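Local atomic coordinates of CDA peptide synthetase I (Streptomyces coelicolor, PDB entry 5DU9), a protein that is a nonribosomal peptide synthetase, represented here by its condensation domain, a two-lobed fold of the CoA-dependent acyltransferase clan. Residues 63-68 with 75-80; 176-181 with 372-377; 192-197 with 303-308. The protein carries 1 engineered substitution. All blocks are in the same frame, centred on the assembly; numbering follows the deposited sequence.

Contact 1. Residues 63-68 with 75-80; sequences LCSRFL and PYRAYC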
# COMPACT_ATOMS: atom_id res chain seq x y z
N LEU A 63 -0.72 6.95 15.51
CA LEU A 63 0.42 6.21 16.05
C LEU A 63 0.44 6.24 17.57
O LEU A 63 1.33 5.65 18.18
CB LEU A 63 1.73 6.78 15.50
CG LEU A 63 2.01 6.52 14.02
CD1 LEU A 63 3.28 7.26 13.59
CD2 LEU A 63 2.14 5.03 13.73
N CYS A 64 -0.52 6.94 18.17
CA CYS A 64 -0.67 6.99 19.63
C CYS A 64 -1.97 6.32 20.07
O CYS A 64 -2.44 6.55 21.18
CB CYS A 64 -0.67 8.43 20.13
SG CYS A 64 0.86 9.31 19.89
N SER A 65 -2.55 5.52 19.19
CA SER A 65 -3.88 4.98 19.42
C SER A 65 -3.86 3.50 19.75
O SER A 65 -2.95 2.76 19.36
CB SER A 65 -4.76 5.23 18.20
OG SER A 65 -5.04 6.61 18.04
N ARG A 66 -4.87 3.08 20.50
CA ARG A 66 -5.15 1.67 20.71
C ARG A 66 -6.62 1.42 20.41
O ARG A 66 -7.39 2.37 20.22
CB ARG A 66 -4.81 1.24 22.13
CG ARG A 66 -5.61 1.93 23.21
CD ARG A 66 -5.04 1.56 24.55
NE ARG A 66 -5.89 1.94 25.67
CZ ARG A 66 -6.03 1.23 26.79
NH1 ARG A 66 -5.39 0.08 26.93
NH2 ARG A 66 -6.82 1.66 27.75
N PHE A 67 -7.01 0.15 20.38
CA PHE A 67 -8.37 -0.22 20.04
C PHE A 67 -8.96 -1.15 21.09
O PHE A 67 -8.37 -2.16 21.46
CB PHE A 67 -8.40 -0.87 18.66
CG PHE A 67 -7.92 0.05 17.57
CD1 PHE A 67 -6.56 0.24 17.36
CD2 PHE A 67 -8.83 0.75 16.80
CE1 PHE A 67 -6.12 1.11 16.39
CE2 PHE A 67 -8.39 1.62 15.82
CZ PHE A 67 -7.03 1.80 15.61
N LEU A 68 -10.13 -0.76 21.58
CA LEU A 68 -10.81 -1.46 22.66
C LEU A 68 -12.23 -1.80 22.22
O LEU A 68 -12.69 -1.33 21.19
CB LEU A 68 -10.83 -0.60 23.92
CG LEU A 68 -9.48 -0.05 24.38
CD1 LEU A 68 -9.67 1.05 25.41
CD2 LEU A 68 -8.61 -1.17 24.94
N PRO A 75 -16.01 -2.21 18.53
CA PRO A 75 -14.69 -1.57 18.69
C PRO A 75 -14.74 -0.05 18.71
O PRO A 75 -15.62 0.56 18.10
CB PRO A 75 -13.93 -2.05 17.45
CG PRO A 75 -14.99 -2.25 16.43
CD PRO A 75 -16.19 -2.77 17.18
N TYR A 76 -13.79 0.55 19.43
CA TYR A 76 -13.56 1.99 19.35
C TYR A 76 -12.07 2.26 19.49
O TYR A 76 -11.31 1.39 19.92
CB TYR A 76 -14.36 2.75 20.41
CG TYR A 76 -13.99 2.48 21.86
CD1 TYR A 76 -12.98 3.20 22.48
CD2 TYR A 76 -14.67 1.53 22.61
CE1 TYR A 76 -12.65 2.97 23.81
CE2 TYR A 76 -14.35 1.29 23.94
CZ TYR A 76 -13.34 2.01 24.53
OH TYR A 76 -13.01 1.78 25.85
N ARG A 77 -11.65 3.46 19.11
CA ARG A 77 -10.26 3.86 19.19
C ARG A 77 -10.04 4.81 20.36
O ARG A 77 -10.82 5.74 20.57
CB ARG A 77 -9.82 4.51 17.87
CG ARG A 77 -8.36 4.94 17.85
CD ARG A 77 -7.98 5.54 16.50
NE ARG A 77 -8.75 6.74 16.20
CZ ARG A 77 -8.50 7.94 16.72
NH1 ARG A 77 -7.51 8.10 17.60
NH2 ARG A 77 -9.26 8.98 16.39
N ALA A 78 -8.97 4.57 21.11
CA ALA A 78 -8.61 5.40 22.26
C ALA A 78 -7.25 6.06 22.03
O ALA A 78 -6.30 5.41 21.60
CB ALA A 78 -8.59 4.57 23.53
N TYR A 79 -7.18 7.36 22.32
CA TYR A 79 -5.97 8.15 22.10
C TYR A 79 -5.10 8.18 23.35
O TYR A 79 -5.57 8.54 24.44
CB TYR A 79 -6.37 9.57 21.68
CG TYR A 79 -5.23 10.57 21.59
CD1 TYR A 79 -4.09 10.30 20.84
CD2 TYR A 79 -5.32 11.79 22.23
CE1 TYR A 79 -3.06 11.21 20.75
CE2 TYR A 79 -4.30 12.72 22.15
CZ TYR A 79 -3.17 12.43 21.41
OH TYR A 79 -2.15 13.35 21.33
N CYS A 80 -3.83 7.80 23.19
CA CYS A 80 -2.89 7.69 24.30
C CYS A 80 -1.57 8.40 24.01
O CYS A 80 -0.64 7.78 23.49
CB CYS A 80 -2.61 6.21 24.61
SG CYS A 80 -4.08 5.23 25.00
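Arg77 lays its aliphatic part over the ring of Phe67, with CG of Arg77 4.3 Å from the ring centroid of Phe67 in a CH-pi contact. The guanidinium does not stack: its plane is turned 70° from the ring. A bend at chi3 (62°) turns NE of Arg77 out of the line of the chain. NH1 of Arg77 donates to OG of Ser65 at 2.9 Å, with the hydroxyl slightly tilted from the guanidinium plane. Outside the hairpin, Glu61 meets both partners, its O bonded to the Ser65 hydroxyl and its carboxylate forming a salt bridge with Arg77. Tyr79, on the same face, brings its CE1 to 3.7 Å from CB of Cys64.

The other face of the hairpin carries Arg66, Leu68, Tyr76 and Ala78. With CG of Tyr76 between its own backbone N and carbonyl carbon (chi1 65°), the ring stands beside Leu68, whose CB sits over one face, 4.1 Å from the Tyr76 centroid. CD1 of Leu68 is 3.4 Å from OH of Tyr76 and also comes within 4.1 Å of CB of Ala78. The extended Arg66 chain passes Cys80, with NE of Arg66 3.8 Å from SG of Cys80, while NH1 of Arg66 bonds to Asp133 O.

Paired backbone bonds join Arg66 with Ala78 and Leu68 with Tyr76, and Cys80 N also donates to Cys64 O (2.7 Å).

This two-stranded antiparallel hairpin, 65-69 with 75-79, is docked on several elements. Phe67 and Arg77 make backbone bonds to Leu132 and His10. Helix 14-24 receives Phe67 at Gln16 and Pro75 at His17 and Trp20, and Arg77 touches Thr194 and Asp195 of helix 194-205.

Contact 2. Residues 176-181 with 372-377; sequences VYRALR and PVDFGG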
# COMPACT_ATOMS: atom_id res chain seq x y z
N VAL A 176 11.19 17.22 11.16
CA VAL A 176 11.59 17.40 12.56
C VAL A 176 13.09 17.19 12.72
O VAL A 176 13.75 17.94 13.43
CB VAL A 176 10.81 16.44 13.49
CG1 VAL A 176 11.27 16.59 14.94
CG2 VAL A 176 9.31 16.70 13.39
N TYR A 177 13.62 16.16 12.06
CA TYR A 177 15.04 15.85 12.14
C TYR A 177 15.90 17.01 11.66
O TYR A 177 16.92 17.34 12.27
CB TYR A 177 15.36 14.59 11.33
CG TYR A 177 16.83 14.21 11.33
CD1 TYR A 177 17.38 13.51 12.40
CD2 TYR A 177 17.66 14.55 10.28
CE1 TYR A 177 18.72 13.15 12.42
CE2 TYR A 177 19.01 14.20 10.28
CZ TYR A 177 19.53 13.50 11.36
OH TYR A 177 20.86 13.15 11.37
N ARG A 178 15.50 17.63 10.55
CA ARG A 178 16.26 18.75 10.01
C ARG A 178 16.30 19.91 11.00
O ARG A 178 17.33 20.55 11.17
CB ARG A 178 15.66 19.23 8.68
CG ARG A 178 15.84 18.25 7.52
CD ARG A 178 15.53 18.90 6.18
NE ARG A 178 14.24 19.59 6.16
CZ ARG A 178 13.08 19.02 5.83
NH1 ARG A 178 13.02 17.74 5.49
NH2 ARG A 178 11.97 19.74 5.85
N ALA A 179 15.17 20.17 11.65
CA ALA A 179 15.07 21.25 12.61
C ALA A 179 15.96 21.00 13.82
O ALA A 179 16.68 21.90 14.27
CB ALA A 179 13.62 21.44 13.06
N LEU A 180 15.92 19.78 14.36
CA LEU A 180 16.75 19.43 15.50
C LEU A 180 18.23 19.51 15.13
O LEU A 180 19.07 19.86 15.96
CB LEU A 180 16.40 18.02 16.01
CG LEU A 180 15.01 17.81 16.60
CD1 LEU A 180 14.83 16.37 17.07
CD2 LEU A 180 14.74 18.78 17.75
N ARG A 181 18.53 19.20 13.88
CA ARG A 181 19.91 19.24 13.38
C ARG A 181 20.41 20.66 13.15
O ARG A 181 21.56 20.97 13.45
CB ARG A 181 20.02 18.43 12.09
CG ARG A 181 20.04 16.93 12.29
CD ARG A 181 21.39 16.46 12.81
NE ARG A 181 22.46 16.77 11.87
CZ ARG A 181 23.74 16.90 12.19
NH1 ARG A 181 24.14 16.75 13.45
NH2 ARG A 181 24.63 17.19 11.25
N PRO A 372 11.79 12.18 -2.95
CA PRO A 372 12.84 11.72 -2.04
C PRO A 372 12.82 12.48 -0.71
O PRO A 372 12.71 13.71 -0.70
CB PRO A 372 14.12 11.99 -2.82
CG PRO A 372 13.71 11.86 -4.24
CD PRO A 372 12.30 12.37 -4.32
N VAL A 373 12.88 11.75 0.39
CA VAL A 373 12.77 12.34 1.72
C VAL A 373 14.08 13.00 2.11
O VAL A 373 15.13 12.36 2.13
CB VAL A 373 12.37 11.26 2.76
CG1 VAL A 373 12.34 11.84 4.17
CG2 VAL A 373 11.01 10.67 2.41
N ASP A 374 14.02 14.29 2.44
CA ASP A 374 15.21 15.09 2.68
C ASP A 374 15.56 15.20 4.16
O ASP A 374 14.85 15.85 4.93
CB ASP A 374 15.03 16.49 2.09
CG ASP A 374 16.28 17.34 2.18
OD1 ASP A 374 17.38 16.78 2.33
OD2 ASP A 374 16.16 18.59 2.11
N PHE A 375 16.66 14.56 4.56
CA PHE A 375 17.11 14.61 5.94
C PHE A 375 18.18 15.69 6.15
O PHE A 375 18.92 15.66 7.13
CB PHE A 375 17.65 13.24 6.37
CG PHE A 375 16.58 12.21 6.56
CD1 PHE A 375 15.90 12.13 7.76
CD2 PHE A 375 16.25 11.33 5.55
CE1 PHE A 375 14.90 11.19 7.95
CE2 PHE A 375 15.25 10.38 5.73
CZ PHE A 375 14.58 10.31 6.93
N GLY A 376 18.23 16.65 5.23
CA GLY A 376 19.16 17.76 5.34
C GLY A 376 20.54 17.40 4.80
O GLY A 376 21.56 17.70 5.42
N GLY A 377 20.55 16.76 3.64
CA GLY A 377 21.77 16.26 3.04
C GLY A 377 21.53 14.83 2.57
O GLY A 377 21.38 14.59 1.38
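The polar link between the two segments is made by Arg178, whose NH1 donates to the backbone O of Asp374 at 2.7 Å. The bond is well formed, with the acceptor in the guanidinium plane and the donor in the carbonyl plane. A bend at chi3 (-51°) carries NE of Arg178 out of line with its aliphatic chain. The Asp374 carboxylate is near but does not form a salt bridge: its OD2 is 4.6 Å from NE of Arg178 and well out of the guanidinium plane.

Aromatic contact comes from Tyr177 and Phe375, an offset edge-to-face pair with planes at 75° and the Phe375 edge toward the Tyr177 face. CD2 of Tyr177 and CD1 of Phe375 approach to 3.9 Å. At its own edge, in plane, the Tyr177 ring meets the carbonyl of Phe375, CE2 to O 3.5 Å, and its hydroxyl bonds to Asp45 N.

The aliphatic part of Arg178 also lies along the turn, its CD 3.6 Å from N of Gly376.

Gly376 N also donates to OD1 of Asp374, an Asx turn that ends strand 373-374, an outermost strand of the large mixed sheet against which helix 163-182 packs, as in the CAT-like lobes of condensation domains.

Contact 3. Residues 192-197 with 303-308; sequences GDTDRM and RITPGM
Thr305 fits closely against Gly192 and the start of helix 194-205, a helix whose N-cap is Asp193. OD2 of Asp193 accepts from Arg196 N, the capping bond. The facing segment 303-308 is an irregular loop that leads to Met308, a residue of the pocket holding (2S)-2-amino-N-butyl-propanamide.

The tight part centres on Gly192 and both branches of Thr305. OG1 of Thr305 is only 3.1 Å from C of Gly192, an approach open because glycine presents no side chain there; the same hydroxyl is bonded to Asn301 O. Gly192 N donates to Ile304 O at 2.9 Å, the one direct hydrogen bond between the segments, although the donor stands above the carbonyl plane, 58° out of it. Thr305 CG2, anti to its backbone N (chi1 of OG1 -59°), points to the helix start and lies 3.4 Å from OG1 of Thr194. Met197 meets the same methyl tip to tip, with CE 3.8 Å from CG2 of Thr305. Asn301 also holds the first segment, its OD1 accepting from Asp193 N.

Toward solvent the contact is thinner. Ile304 is exposed there, and its CG1 lies 3.7 Å from N of Gly192.

Farther along the loop, OG1 of Thr194 and O of Pro306 are 4.3 Å apart, and a water bridges them. It lies 2.7 Å from OG1 of Thr194 and donates a hydrogen to O of Pro306.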
# COMPACT_ATOMS: atom_id res chain seq x y z
N GLY A 192 -4.34 16.44 9.73
CA GLY A 192 -5.77 16.64 9.86
C GLY A 192 -6.37 15.84 11.01
O GLY A 192 -5.65 15.22 11.79
N ASP A 193 -7.70 15.87 11.09
CA ASP A 193 -8.42 15.28 12.22
C ASP A 193 -9.19 14.03 11.81
O ASP A 193 -9.98 14.04 10.87
CB ASP A 193 -9.39 16.31 12.81
CG ASP A 193 -10.16 15.75 13.98
OD1 ASP A 193 -9.58 15.65 15.08
OD2 ASP A 193 -11.35 15.41 13.80
N THR A 194 -8.96 12.95 12.55
CA THR A 194 -9.57 11.66 12.23
C THR A 194 -11.08 11.68 12.48
O THR A 194 -11.84 11.14 11.68
CB THR A 194 -8.93 10.53 13.05
OG1 THR A 194 -7.53 10.48 12.79
CG2 THR A 194 -9.55 9.18 12.70
N ASP A 195 -11.51 12.30 13.57
CA ASP A 195 -12.93 12.32 13.90
C ASP A 195 -13.75 12.93 12.76
O ASP A 195 -14.81 12.42 12.41
CB ASP A 195 -13.19 13.09 15.20
CG ASP A 195 -12.79 12.31 16.44
OD1 ASP A 195 -12.78 11.06 16.40
OD2 ASP A 195 -12.52 12.95 17.47
N ARG A 196 -13.25 14.01 12.18
CA ARG A 196 -13.96 14.66 11.08
C ARG A 196 -13.95 13.79 9.83
O ARG A 196 -14.93 13.77 9.08
CB ARG A 196 -13.34 16.03 10.77
CG ARG A 196 -13.73 17.11 11.76
CD ARG A 196 -13.34 18.49 11.24
NE ARG A 196 -11.99 18.86 11.64
CZ ARG A 196 -11.10 19.46 10.85
NH1 ARG A 196 -11.39 19.76 9.59
NH2 ARG A 196 -9.90 19.76 11.33
N MET A 197 -12.86 13.06 9.61
CA MET A 197 -12.76 12.14 8.48
C MET A 197 -13.78 11.02 8.63
O MET A 197 -14.48 10.66 7.68
CB MET A 197 -11.33 11.58 8.38
CG MET A 197 -11.07 10.69 7.16
SD MET A 197 -9.31 10.39 6.87
CE MET A 197 -8.84 9.49 8.35
N ARG A 303 -7.00 14.14 3.35
CA ARG A 303 -5.76 13.91 2.62
C ARG A 303 -4.52 13.96 3.51
O ARG A 303 -3.53 13.27 3.23
CB ARG A 303 -5.62 14.92 1.48
CG ARG A 303 -6.41 14.53 0.23
CD ARG A 303 -5.99 15.34 -0.99
NE ARG A 303 -6.36 16.75 -0.87
CZ ARG A 303 -7.55 17.24 -1.19
NH1 ARG A 303 -8.52 16.44 -1.63
NH2 ARG A 303 -7.79 18.54 -1.05
N ILE A 304 -4.58 14.73 4.59
CA ILE A 304 -3.41 14.92 5.46
C ILE A 304 -3.61 14.35 6.86
O ILE A 304 -2.95 14.77 7.80
CB ILE A 304 -3.05 16.42 5.58
CG1 ILE A 304 -4.22 17.22 6.14
CG2 ILE A 304 -2.63 16.96 4.22
CD1 ILE A 304 -3.85 18.62 6.60
N THR A 305 -4.51 13.38 7.00
CA THR A 305 -4.74 12.72 8.28
C THR A 305 -4.13 11.32 8.29
O THR A 305 -4.67 10.41 7.68
CB THR A 305 -6.25 12.62 8.59
OG1 THR A 305 -6.82 13.94 8.61
CG2 THR A 305 -6.49 11.97 9.95
N PRO A 306 -3.00 11.15 9.00
CA PRO A 306 -2.44 9.79 9.07
C PRO A 306 -3.44 8.81 9.67
O PRO A 306 -4.10 9.12 10.65
CB PRO A 306 -1.21 9.96 9.96
CG PRO A 306 -0.83 11.40 9.80
CD PRO A 306 -2.13 12.13 9.67
N GLY A 307 -3.55 7.64 9.07
CA GLY A 307 -4.54 6.68 9.50
C GLY A 307 -4.64 5.53 8.52
O GLY A 307 -3.71 5.25 7.77
N MET A 308 -5.79 4.86 8.55
CA MET A 308 -6.08 3.74 7.67
C MET A 308 -7.48 3.94 7.12
O MET A 308 -8.47 3.77 7.84
CB MET A 308 -5.96 2.42 8.44
CG MET A 308 -6.62 1.23 7.76
SD MET A 308 -6.14 1.03 6.04
CE MET A 308 -6.59 -0.68 5.75
O HOH W 1 -6.41 8.25 11.75

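How the contacts relate
Contact 1 comes first along the chain and closes before the others open; contact 3 then falls wholly within the long span between the two segments of contact 2. Contacts 1 and 3 are neighbours on the same side of the chain's centre, their own centres about 14 Å apart, and they touch where the hairpin leans on helix 194-205. The loop 303-308 of contact 3 runs on to the ligand pocket, so this pair lies toward the bound ligand. Contact 2 is well removed from both, its centre about 29 Å from that of contact 1 and 24 Å from that of contact 3, at the edge of the large mixed sheet. Its helix 163-182 is followed in the chain by helix 194-205.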